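Local coordinates for protein lipase, class 3 (Penicillium roqueforti FM164, PDB 6L7N) that probably hydrolyses the ester bonds of lipids such as triacylglycerols, as a fungal class 3 lipase of the alpha/beta-hydrolase fold, at residues V88-S93 against L255-H261; L209-H215 against G240-F244; A21-A25 against T268-K272; D56-A60 against L80-Y86. One frame throughout, in Å; residues are numbered along the deposited sequence.

Contact 1: residues V88-S93 against L255-H261; sequences VRNWVS and LEDFEAH
Helix 88-94 faces a 3-10 turn at 255-258 that runs on into helical backbone angles as far as H261. The two backbones stand well apart, the closest CA pair being that of S93 and L255 at 7.2 Å, and no direct hydrogen bond crosses, so side chains fill the interval. F258 drives in between V88 and R89. Its edge meets V88, with CB nearly in the plane of the ring and 3.9 Å from CZ, while R89 passes over one face. CG of R89 is anti to the backbone N (chi1 -177°), and a bend at chi3 of -56° folds the guanidinium back across the ring rim, putting NH1 3.4 Å from F258 CD2. The two planes are inclined at 56°, so this is no parallel stack. NH2 instead reaches a water at 2.8 Å, lying at the guanidinium edge, and that water donates to the carbonyl O of L255. Beside this bridge, L255 CD2 fits between V92 CG1 at 3.5 Å and R89 CG at 3.6 Å. Branched aliphatic residues suit the helix side turned to the turn, and a long arginine suits the exposed border, where its stem is apolar and its end solvated. Deeper in, V88 CG1 approaches NE2 of H261, 3.9 Å away; that nitrogen bonds to S147 OG, and ND1 to D201, probably as a catalytic triad. Helix 88-94 probably corresponds to the lid of class 3 lipases. With weak apolar contacts and one water bridge as its links to this turn, it probably covers the site here in a form that can be displaced.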
# COMPACT_ATOMS: atom_id res chain seq x y z
N VAL A 88 -4.37 -12.99 -5.96
CA VAL A 88 -5.40 -12.11 -5.38
C VAL A 88 -6.81 -12.57 -5.74
O VAL A 88 -7.71 -12.52 -4.90
CB VAL A 88 -5.15 -10.64 -5.79
CG1 VAL A 88 -6.12 -9.69 -5.06
CG2 VAL A 88 -3.71 -10.25 -5.50
N ARG A 89 -7.03 -13.01 -6.98
CA ARG A 89 -8.36 -13.50 -7.33
C ARG A 89 -8.81 -14.62 -6.39
O ARG A 89 -9.97 -14.65 -5.95
CB ARG A 89 -8.39 -14.00 -8.78
CG ARG A 89 -9.79 -14.47 -9.24
CD ARG A 89 -9.77 -15.03 -10.66
NE ARG A 89 -9.22 -14.06 -11.60
CZ ARG A 89 -9.95 -13.17 -12.26
NH1 ARG A 89 -9.36 -12.32 -13.09
NH2 ARG A 89 -11.27 -13.12 -12.11
N ASN A 90 -7.90 -15.53 -6.04
CA ASN A 90 -8.27 -16.61 -5.13
C ASN A 90 -8.58 -16.09 -3.75
O ASN A 90 -9.42 -16.65 -3.04
CB ASN A 90 -7.17 -17.67 -5.07
CG ASN A 90 -7.07 -18.45 -6.34
OD1 ASN A 90 -7.64 -18.06 -7.36
ND2 ASN A 90 -6.34 -19.55 -6.32
N TRP A 91 -7.90 -15.01 -3.35
CA TRP A 91 -8.18 -14.35 -2.08
C TRP A 91 -9.58 -13.77 -2.06
O TRP A 91 -10.35 -14.00 -1.12
CB TRP A 91 -7.10 -13.27 -1.85
CG TRP A 91 -7.16 -12.53 -0.55
CD1 TRP A 91 -6.54 -12.86 0.62
CD2 TRP A 91 -7.85 -11.31 -0.31
NE1 TRP A 91 -6.83 -11.92 1.59
CE2 TRP A 91 -7.62 -10.95 1.04
CE3 TRP A 91 -8.63 -10.47 -1.12
CZ2 TRP A 91 -8.17 -9.80 1.61
CZ3 TRP A 91 -9.16 -9.32 -0.55
CH2 TRP A 91 -8.93 -8.99 0.80
N VAL A 92 -9.97 -13.06 -3.12
CA VAL A 92 -11.34 -12.54 -3.22
C VAL A 92 -12.34 -13.69 -3.16
O VAL A 92 -13.33 -13.64 -2.43
CB VAL A 92 -11.51 -11.73 -4.52
CG1 VAL A 92 -12.99 -11.39 -4.75
CG2 VAL A 92 -10.64 -10.47 -4.48
N SER A 93 -12.07 -14.75 -3.91
CA SER A 93 -13.10 -15.77 -4.09
C SER A 93 -13.22 -16.70 -2.89
O SER A 93 -14.32 -17.21 -2.64
CB SER A 93 -12.81 -16.57 -5.36
OG SER A 93 -11.48 -17.06 -5.38
N LEU A 255 -16.16 -10.86 -8.50
CA LEU A 255 -14.99 -11.20 -9.32
C LEU A 255 -15.10 -10.64 -10.73
O LEU A 255 -14.07 -10.38 -11.38
CB LEU A 255 -14.82 -12.72 -9.38
CG LEU A 255 -14.17 -13.49 -8.23
CD1 LEU A 255 -14.05 -14.95 -8.63
CD2 LEU A 255 -12.81 -12.93 -7.91
N GLU A 256 -16.32 -10.44 -11.24
CA GLU A 256 -16.45 -9.88 -12.57
C GLU A 256 -15.94 -8.44 -12.64
O GLU A 256 -15.68 -7.94 -13.74
CB GLU A 256 -17.91 -9.95 -13.03
CG GLU A 256 -18.85 -9.17 -12.15
CD GLU A 256 -19.35 -7.90 -12.82
OE1 GLU A 256 -20.25 -7.25 -12.26
OE2 GLU A 256 -18.84 -7.57 -13.91
N ASP A 257 -15.77 -7.78 -11.50
CA ASP A 257 -15.21 -6.43 -11.47
C ASP A 257 -13.69 -6.42 -11.33
O ASP A 257 -13.10 -5.33 -11.22
CB ASP A 257 -15.81 -5.63 -10.31
CG ASP A 257 -17.29 -5.31 -10.51
OD1 ASP A 257 -17.74 -5.25 -11.67
OD2 ASP A 257 -18.01 -5.11 -9.51
N PHE A 258 -13.06 -7.60 -11.36
CA PHE A 258 -11.68 -7.72 -10.89
C PHE A 258 -10.69 -6.88 -11.69
O PHE A 258 -9.66 -6.46 -11.15
CB PHE A 258 -11.25 -9.18 -10.89
CG PHE A 258 -9.96 -9.44 -10.14
CD1 PHE A 258 -9.89 -9.29 -8.77
CD2 PHE A 258 -8.82 -9.84 -10.82
CE1 PHE A 258 -8.72 -9.52 -8.08
CE2 PHE A 258 -7.64 -10.09 -10.14
CZ PHE A 258 -7.59 -9.92 -8.77
N GLU A 259 -10.97 -6.62 -12.98
CA GLU A 259 -10.02 -5.84 -13.78
C GLU A 259 -9.77 -4.48 -13.16
O GLU A 259 -8.65 -3.96 -13.26
CB GLU A 259 -10.52 -5.68 -15.21
CG GLU A 259 -11.12 -6.93 -15.81
CD GLU A 259 -12.64 -6.86 -15.93
OE1 GLU A 259 -13.14 -6.92 -17.08
OE2 GLU A 259 -13.32 -6.73 -14.87
N ALA A 260 -10.77 -3.90 -12.48
CA ALA A 260 -10.57 -2.57 -11.91
C ALA A 260 -9.46 -2.55 -10.87
O ALA A 260 -8.98 -1.47 -10.51
CB ALA A 260 -11.88 -2.08 -11.29
N HIS A 261 -9.03 -3.72 -10.38
CA HIS A 261 -8.00 -3.80 -9.36
C HIS A 261 -6.63 -3.46 -9.90
O HIS A 261 -5.74 -3.04 -9.14
CB HIS A 261 -7.97 -5.21 -8.77
CG HIS A 261 -7.07 -5.35 -7.58
ND1 HIS A 261 -7.15 -4.54 -6.47
CD2 HIS A 261 -6.07 -6.23 -7.32
CE1 HIS A 261 -6.24 -4.91 -5.58
NE2 HIS A 261 -5.57 -5.93 -6.07
O HOH W 1 -12.74 -11.35 -13.67

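Contact 2: residues L209-H215 against G240-F244; sequences LAMGYVH and GDISF
Segment 209-215, a 3-10 piece leading into a weakly bonded strand, runs beside the irregular segment 240-244, CA to CA closer at H215 and D241 (5.9 Å) than at L209 and S243 (7.2 Å). D241, the centre of an inverse gamma turn, carries most of the contact. Its CG is anti to the backbone N (chi1 -178°), which sends the carboxylate across to H215, and OD2 accepts the backbone N-H of H215 at 2.6 Å. The bond is nearly straight, 165° at the hydrogen, and arrives on the anti side of OD2, 30° out of the carboxylate plane. The same oxygen forms a salt bridge with R177, a charge that probably helps keep this aspartate ionised. Apolar groups flank it: CG1 of V214 lies 3.7 Å from OD2, and L209 CD2 lies 3.6 Å from OD2. The other leucine methyl, CD1, rests against the backbone N of S243 at 3.5 Å, so the two methyls of the fork straddle the chain from D241 to S243. NE2 of H215 turns away to the carbonyl O of P204. Near the surface, the contact ties the loop between strand 235-238 and helix 246-249 to strand 213-214, which pairs through V214 with A179, while the V214 side chain lies on V181 and A184 of helix 181-190.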
# COMPACT_ATOMS: atom_id res chain seq x y z
N LEU A 209 -17.54 -4.84 5.84
CA LEU A 209 -17.99 -4.09 7.01
C LEU A 209 -18.74 -4.99 7.97
O LEU A 209 -18.52 -4.94 9.19
CB LEU A 209 -18.89 -2.92 6.59
CG LEU A 209 -18.18 -1.69 6.05
CD1 LEU A 209 -19.20 -0.66 5.60
CD2 LEU A 209 -17.27 -1.13 7.12
N ALA A 210 -19.61 -5.85 7.43
CA ALA A 210 -20.39 -6.78 8.23
C ALA A 210 -19.53 -7.76 9.03
O ALA A 210 -20.05 -8.42 9.93
CB ALA A 210 -21.33 -7.58 7.33
N MET A 211 -18.26 -7.89 8.69
CA MET A 211 -17.36 -8.76 9.43
C MET A 211 -16.55 -8.00 10.48
O MET A 211 -15.60 -8.56 11.02
CB MET A 211 -16.43 -9.49 8.47
CG MET A 211 -17.11 -10.63 7.74
SD MET A 211 -15.93 -11.64 6.85
CE MET A 211 -15.79 -10.66 5.38
N GLY A 212 -16.90 -6.75 10.77
CA GLY A 212 -16.21 -6.01 11.82
C GLY A 212 -15.01 -5.20 11.38
O GLY A 212 -14.41 -4.52 12.23
N TYR A 213 -14.66 -5.21 10.11
CA TYR A 213 -13.49 -4.51 9.61
C TYR A 213 -13.87 -3.11 9.15
O TYR A 213 -14.97 -2.87 8.67
CB TYR A 213 -12.86 -5.30 8.46
CG TYR A 213 -12.17 -6.57 8.93
CD1 TYR A 213 -12.89 -7.74 9.12
CD2 TYR A 213 -10.80 -6.58 9.22
CE1 TYR A 213 -12.28 -8.89 9.57
CE2 TYR A 213 -10.19 -7.72 9.66
CZ TYR A 213 -10.93 -8.88 9.84
OH TYR A 213 -10.31 -10.03 10.29
N VAL A 214 -12.94 -2.17 9.29
CA VAL A 214 -13.17 -0.80 8.86
C VAL A 214 -11.89 -0.28 8.22
O VAL A 214 -10.79 -0.65 8.62
CB VAL A 214 -13.62 0.09 10.03
CG1 VAL A 214 -13.63 1.57 9.66
CG2 VAL A 214 -15.03 -0.30 10.42
N HIS A 215 -12.06 0.56 7.19
CA HIS A 215 -10.94 1.18 6.49
C HIS A 215 -10.41 2.40 7.21
O HIS A 215 -11.13 3.11 7.92
CB HIS A 215 -11.36 1.65 5.10
CG HIS A 215 -11.12 0.65 4.02
ND1 HIS A 215 -9.87 0.11 3.77
CD2 HIS A 215 -11.95 0.13 3.09
CE1 HIS A 215 -9.96 -0.72 2.75
NE2 HIS A 215 -11.21 -0.72 2.31
N GLY A 240 -15.63 8.93 5.43
CA GLY A 240 -15.94 7.88 6.38
C GLY A 240 -16.19 6.57 5.66
O GLY A 240 -16.68 6.56 4.53
N ASP A 241 -15.84 5.46 6.32
CA ASP A 241 -15.99 4.13 5.73
C ASP A 241 -17.39 3.63 6.09
O ASP A 241 -17.60 2.97 7.10
CB ASP A 241 -14.91 3.17 6.22
CG ASP A 241 -15.03 1.77 5.58
OD1 ASP A 241 -15.70 1.65 4.54
OD2 ASP A 241 -14.45 0.80 6.11
N ILE A 242 -18.36 3.95 5.23
CA ILE A 242 -19.74 3.54 5.43
C ILE A 242 -20.20 2.72 4.23
O ILE A 242 -19.62 2.79 3.14
CB ILE A 242 -20.66 4.75 5.63
CG1 ILE A 242 -20.47 5.69 4.45
CG2 ILE A 242 -20.32 5.45 6.94
CD1 ILE A 242 -20.94 7.07 4.69
N SER A 243 -21.28 1.96 4.43
CA SER A 243 -21.68 0.96 3.44
C SER A 243 -22.13 1.56 2.11
O SER A 243 -22.11 0.85 1.10
CB SER A 243 -22.79 0.08 4.00
OG SER A 243 -23.95 0.86 4.22
N PHE A 244 -22.53 2.83 2.08
CA PHE A 244 -23.13 3.42 0.89
C PHE A 244 -22.25 4.44 0.18
O PHE A 244 -22.69 5.06 -0.79
CB PHE A 244 -24.47 4.09 1.25
CG PHE A 244 -24.43 4.89 2.53
CD1 PHE A 244 -24.70 4.30 3.75
CD2 PHE A 244 -24.12 6.24 2.50
CE1 PHE A 244 -24.66 5.04 4.92
CE2 PHE A 244 -24.08 6.99 3.67
CZ PHE A 244 -24.34 6.39 4.88

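Contact 3: residues A21-A25 against T268-K272; sequences AAYYA and TDAGK
Y23 and Y24 each offer a ring face to a type I turn that runs from D269 to K272. Over the centre of the Y23 ring stands CB of D269, in a CH-pi contact 3.6 Å from the centroid and only 12° off the normal. Y24 repeats the interaction with backbone: CA of G271 sits 3.6 Å from its ring centroid. Glycine suits this position because the main chain itself lies on the aromatic face, on the side where a side chain would project. The backbone puts CB of D269 on the ring, and chi1 of 73°, with CG between the backbone N and carbonyl carbon, turns the carboxylate off it; OD1 there forms a salt bridge with K272 NZ at 3.1 Å. K272 also brings CB to 4.1 Å from CD1 of Y23, its chain running alongside the tyrosine. Where the backbones are nearest, a water accepts from A25 N at 2.8 Å and donates to the carbonyl O of G271 at 2.9 Å, making a polar bridge between segments that share no direct hydrogen bond. Farther out, both phenol oxygens are tied down. Y24 OH bonds to N42 and to the backbone N of K40, whereas Y23 OH bonds to ND1 of H146, whose ring stacks on H261. H146 adjoins S147 in the GxSxG pattern expected of a nucleophile elbow. The C-terminal part of the modelled chain is thereby packed against the end of helix 6-22, and Y23, which also touches S147, packs beside the probable nucleophile elbow of this alpha/beta-hydrolase fold.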
# COMPACT_ATOMS: atom_id res chain seq x y z
N ALA A 21 7.11 -0.92 -8.93
CA ALA A 21 8.42 -1.55 -8.92
C ALA A 21 8.44 -2.77 -8.00
O ALA A 21 9.13 -3.75 -8.28
CB ALA A 21 9.48 -0.54 -8.51
N ALA A 22 7.67 -2.72 -6.91
CA ALA A 22 7.64 -3.85 -5.98
C ALA A 22 7.26 -5.17 -6.64
O ALA A 22 7.58 -6.23 -6.10
CB ALA A 22 6.65 -3.59 -4.84
N TYR A 23 6.58 -5.13 -7.78
CA TYR A 23 6.20 -6.38 -8.42
C TYR A 23 7.34 -7.05 -9.18
O TYR A 23 7.20 -8.21 -9.55
CB TYR A 23 5.03 -6.16 -9.37
CG TYR A 23 3.70 -6.08 -8.64
CD1 TYR A 23 2.96 -7.23 -8.38
CD2 TYR A 23 3.19 -4.87 -8.21
CE1 TYR A 23 1.74 -7.16 -7.71
CE2 TYR A 23 1.97 -4.79 -7.54
CZ TYR A 23 1.25 -5.94 -7.29
OH TYR A 23 0.04 -5.85 -6.63
N TYR A 24 8.45 -6.34 -9.41
CA TYR A 24 9.53 -6.85 -10.25
C TYR A 24 10.54 -7.62 -9.41
O TYR A 24 11.22 -7.03 -8.56
CB TYR A 24 10.25 -5.70 -10.96
CG TYR A 24 9.48 -5.07 -12.08
CD1 TYR A 24 8.54 -4.10 -11.81
CD2 TYR A 24 9.69 -5.44 -13.40
CE1 TYR A 24 7.83 -3.50 -12.82
CE2 TYR A 24 8.98 -4.85 -14.43
CZ TYR A 24 8.05 -3.88 -14.13
OH TYR A 24 7.32 -3.28 -15.12
N ALA A 25 10.67 -8.92 -9.68
CA ALA A 25 11.70 -9.72 -9.01
C ALA A 25 13.08 -9.11 -9.18
O ALA A 25 13.92 -9.21 -8.28
CB ALA A 25 11.72 -11.15 -9.55
N THR A 268 -0.45 -1.27 -12.32
CA THR A 268 0.49 -1.33 -11.20
C THR A 268 1.24 -2.66 -11.16
O THR A 268 2.42 -2.71 -10.79
CB THR A 268 -0.23 -1.09 -9.87
OG1 THR A 268 -0.86 -2.30 -9.44
CG2 THR A 268 -1.28 -0.01 -10.02
N ASP A 269 0.58 -3.77 -11.52
CA ASP A 269 1.20 -5.08 -11.39
C ASP A 269 1.75 -5.63 -12.70
O ASP A 269 1.89 -6.85 -12.83
CB ASP A 269 0.23 -6.08 -10.77
CG ASP A 269 -0.86 -6.51 -11.73
OD1 ASP A 269 -1.10 -5.80 -12.73
OD2 ASP A 269 -1.48 -7.57 -11.47
N ALA A 270 2.08 -4.77 -13.66
CA ALA A 270 2.59 -5.23 -14.94
C ALA A 270 3.87 -6.06 -14.80
O ALA A 270 4.16 -6.88 -15.68
CB ALA A 270 2.86 -4.04 -15.87
N GLY A 271 4.64 -5.86 -13.72
CA GLY A 271 5.90 -6.56 -13.55
C GLY A 271 5.83 -7.95 -12.96
O GLY A 271 6.86 -8.60 -12.82
N LYS A 272 4.64 -8.42 -12.60
CA LYS A 272 4.49 -9.72 -11.95
C LYS A 272 4.85 -10.86 -12.89
O LYS A 272 4.78 -10.71 -14.11
CB LYS A 272 3.05 -9.90 -11.45
CG LYS A 272 2.07 -10.18 -12.57
CD LYS A 272 0.65 -9.77 -12.23
CE LYS A 272 -0.12 -9.42 -13.50
NZ LYS A 272 0.35 -8.14 -14.11
O HOH W 2 8.87 -10.20 -11.38

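Contact 4: residues D56-A60 against L80-Y86; sequences DFSNA and LSFRGSY
F57, the last residue of edge strand 52-57 of the central mixed sheet, and N59 in the loop after it reach past strand 66-72 to residues on and just after strand 77-83. F57 serves the hydrophobic half. CZ comes 3.8 Å from CE1 of F82, the rings meeting obliquely with planes 56° apart, and CE1, at the edge of the F57 ring, lies 4.4 Å from CD1 of L80. All three side chains lie against I125 of helix 112-135, so large apolar residues suit this face of the sheet. N59 holds the polar half. R83 presents its NH1 and NH2 end-on to a single acceptor, N59 OD1, at 2.9 and 3.0 Å; OD1 lies in the guanidinium plane, but both donors come from one face of the amide, above its carbonyl plane and not on a lone pair. The bends at chi2 (-136°) and chi3 (75°) turn the arginine tip toward N59, and NE donates to the carbonyl O of G84 at 2.8 Å, which fixes the rotation of the group. The edge of the Y86 ring points at one guanidinium face, with CD2 3.8 Å above the plane, and a water joins Y86 OH to N59 OD1. NH1 also donates to the D64 carbonyl. The buried positive charge thus meets neutral oxygens here: carbonyl dipoles spread it, and would probably be polarised by it, without a carboxylate facing it in this contact.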
# COMPACT_ATOMS: atom_id res chain seq x y z
N ASP A 56 16.52 -5.24 0.31
CA ASP A 56 15.32 -5.85 -0.25
C ASP A 56 15.10 -7.22 0.36
O ASP A 56 15.97 -7.78 1.04
CB ASP A 56 15.37 -5.95 -1.78
CG ASP A 56 16.68 -6.45 -2.30
OD1 ASP A 56 17.29 -7.35 -1.66
OD2 ASP A 56 17.10 -5.92 -3.36
N PHE A 57 13.91 -7.74 0.11
CA PHE A 57 13.50 -9.02 0.67
C PHE A 57 12.57 -9.70 -0.33
O PHE A 57 11.67 -9.07 -0.88
CB PHE A 57 12.84 -8.83 2.04
CG PHE A 57 11.84 -7.70 2.11
CD1 PHE A 57 12.25 -6.39 2.29
CD2 PHE A 57 10.48 -7.96 2.05
CE1 PHE A 57 11.33 -5.36 2.37
CE2 PHE A 57 9.55 -6.94 2.13
CZ PHE A 57 9.98 -5.63 2.29
N SER A 58 12.81 -10.98 -0.58
CA SER A 58 12.20 -11.68 -1.70
C SER A 58 11.11 -12.62 -1.22
O SER A 58 11.16 -13.12 -0.09
CB SER A 58 13.25 -12.48 -2.49
OG SER A 58 12.65 -13.18 -3.56
N ASN A 59 10.14 -12.87 -2.09
CA ASN A 59 9.26 -14.00 -1.82
C ASN A 59 10.03 -15.29 -2.07
O ASN A 59 11.09 -15.32 -2.70
CB ASN A 59 7.97 -13.92 -2.65
CG ASN A 59 8.19 -13.90 -4.17
OD1 ASN A 59 7.23 -13.93 -4.95
ND2 ASN A 59 9.45 -13.84 -4.60
N ALA A 60 9.50 -16.37 -1.52
CA ALA A 60 10.22 -17.63 -1.52
C ALA A 60 9.28 -18.75 -1.11
O ALA A 60 8.06 -18.62 -1.23
CB ALA A 60 11.42 -17.55 -0.58
N LEU A 80 9.77 2.46 1.72
CA LEU A 80 9.57 1.08 2.12
C LEU A 80 8.39 0.58 1.31
O LEU A 80 7.26 1.02 1.54
CB LEU A 80 9.29 0.98 3.61
CG LEU A 80 8.89 -0.39 4.17
CD1 LEU A 80 9.88 -1.48 3.74
CD2 LEU A 80 8.78 -0.28 5.70
N SER A 81 8.63 -0.35 0.39
CA SER A 81 7.62 -0.81 -0.55
C SER A 81 7.34 -2.30 -0.34
O SER A 81 8.29 -3.10 -0.25
CB SER A 81 8.05 -0.57 -1.99
OG SER A 81 7.19 -1.23 -2.89
N PHE A 82 6.05 -2.65 -0.27
CA PHE A 82 5.60 -4.02 -0.07
C PHE A 82 4.78 -4.53 -1.24
O PHE A 82 3.85 -3.85 -1.70
CB PHE A 82 4.72 -4.14 1.19
CG PHE A 82 5.44 -3.92 2.47
CD1 PHE A 82 6.17 -4.93 3.07
CD2 PHE A 82 5.37 -2.69 3.11
CE1 PHE A 82 6.82 -4.71 4.28
CE2 PHE A 82 6.00 -2.47 4.30
CZ PHE A 82 6.74 -3.48 4.89
N ARG A 83 5.11 -5.73 -1.70
CA ARG A 83 4.27 -6.53 -2.59
C ARG A 83 3.80 -7.76 -1.81
O ARG A 83 4.62 -8.46 -1.21
CB ARG A 83 5.03 -6.94 -3.85
CG ARG A 83 4.16 -7.55 -4.95
CD ARG A 83 4.80 -8.80 -5.57
NE ARG A 83 4.69 -9.96 -4.68
CZ ARG A 83 5.47 -11.03 -4.73
NH1 ARG A 83 5.30 -12.02 -3.86
NH2 ARG A 83 6.41 -11.12 -5.66
N GLY A 84 2.50 -8.00 -1.82
CA GLY A 84 1.94 -9.19 -1.21
C GLY A 84 1.79 -10.31 -2.22
O GLY A 84 2.30 -10.25 -3.34
N SER A 85 1.07 -11.35 -1.81
CA SER A 85 0.80 -12.43 -2.73
C SER A 85 0.09 -11.91 -3.97
O SER A 85 -0.84 -11.10 -3.87
CB SER A 85 -0.05 -13.50 -2.06
OG SER A 85 -0.53 -14.41 -3.03
N TYR A 86 0.53 -12.35 -5.14
CA TYR A 86 -0.19 -12.02 -6.36
C TYR A 86 -1.31 -13.02 -6.68
O TYR A 86 -1.93 -12.92 -7.74
CB TYR A 86 0.77 -11.89 -7.55
CG TYR A 86 1.83 -12.96 -7.68
CD1 TYR A 86 1.53 -14.20 -8.24
CD2 TYR A 86 3.14 -12.73 -7.27
CE1 TYR A 86 2.49 -15.18 -8.36
CE2 TYR A 86 4.11 -13.70 -7.40
CZ TYR A 86 3.78 -14.93 -7.94
OH TYR A 86 4.73 -15.92 -8.08
O HOH W 3 7.10 -15.43 -7.37

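Contacts 3 and 4 lie on the same side of the molecule and touch directly: A22 packs on S81, and Y23 on R83, so the chain about the end of helix 6-22 rests on strand 77-83. Contact 4 leads into contact 1, since strand 77-83 is followed by helix 88-94. Contacts 1 and 3 do not touch, but H146 connects them, stacking on H261 and bonding to Y23. Contact 2 is a surface contact across the chain's centre from 3 and 4, and depends on a carboxylate; the others are partly buried and each has a water bridge, 1 and 3 relying on apolar and aromatic surfaces, and 4 joining an oblique phenylalanine pair with a leucine to an arginine-amide grip.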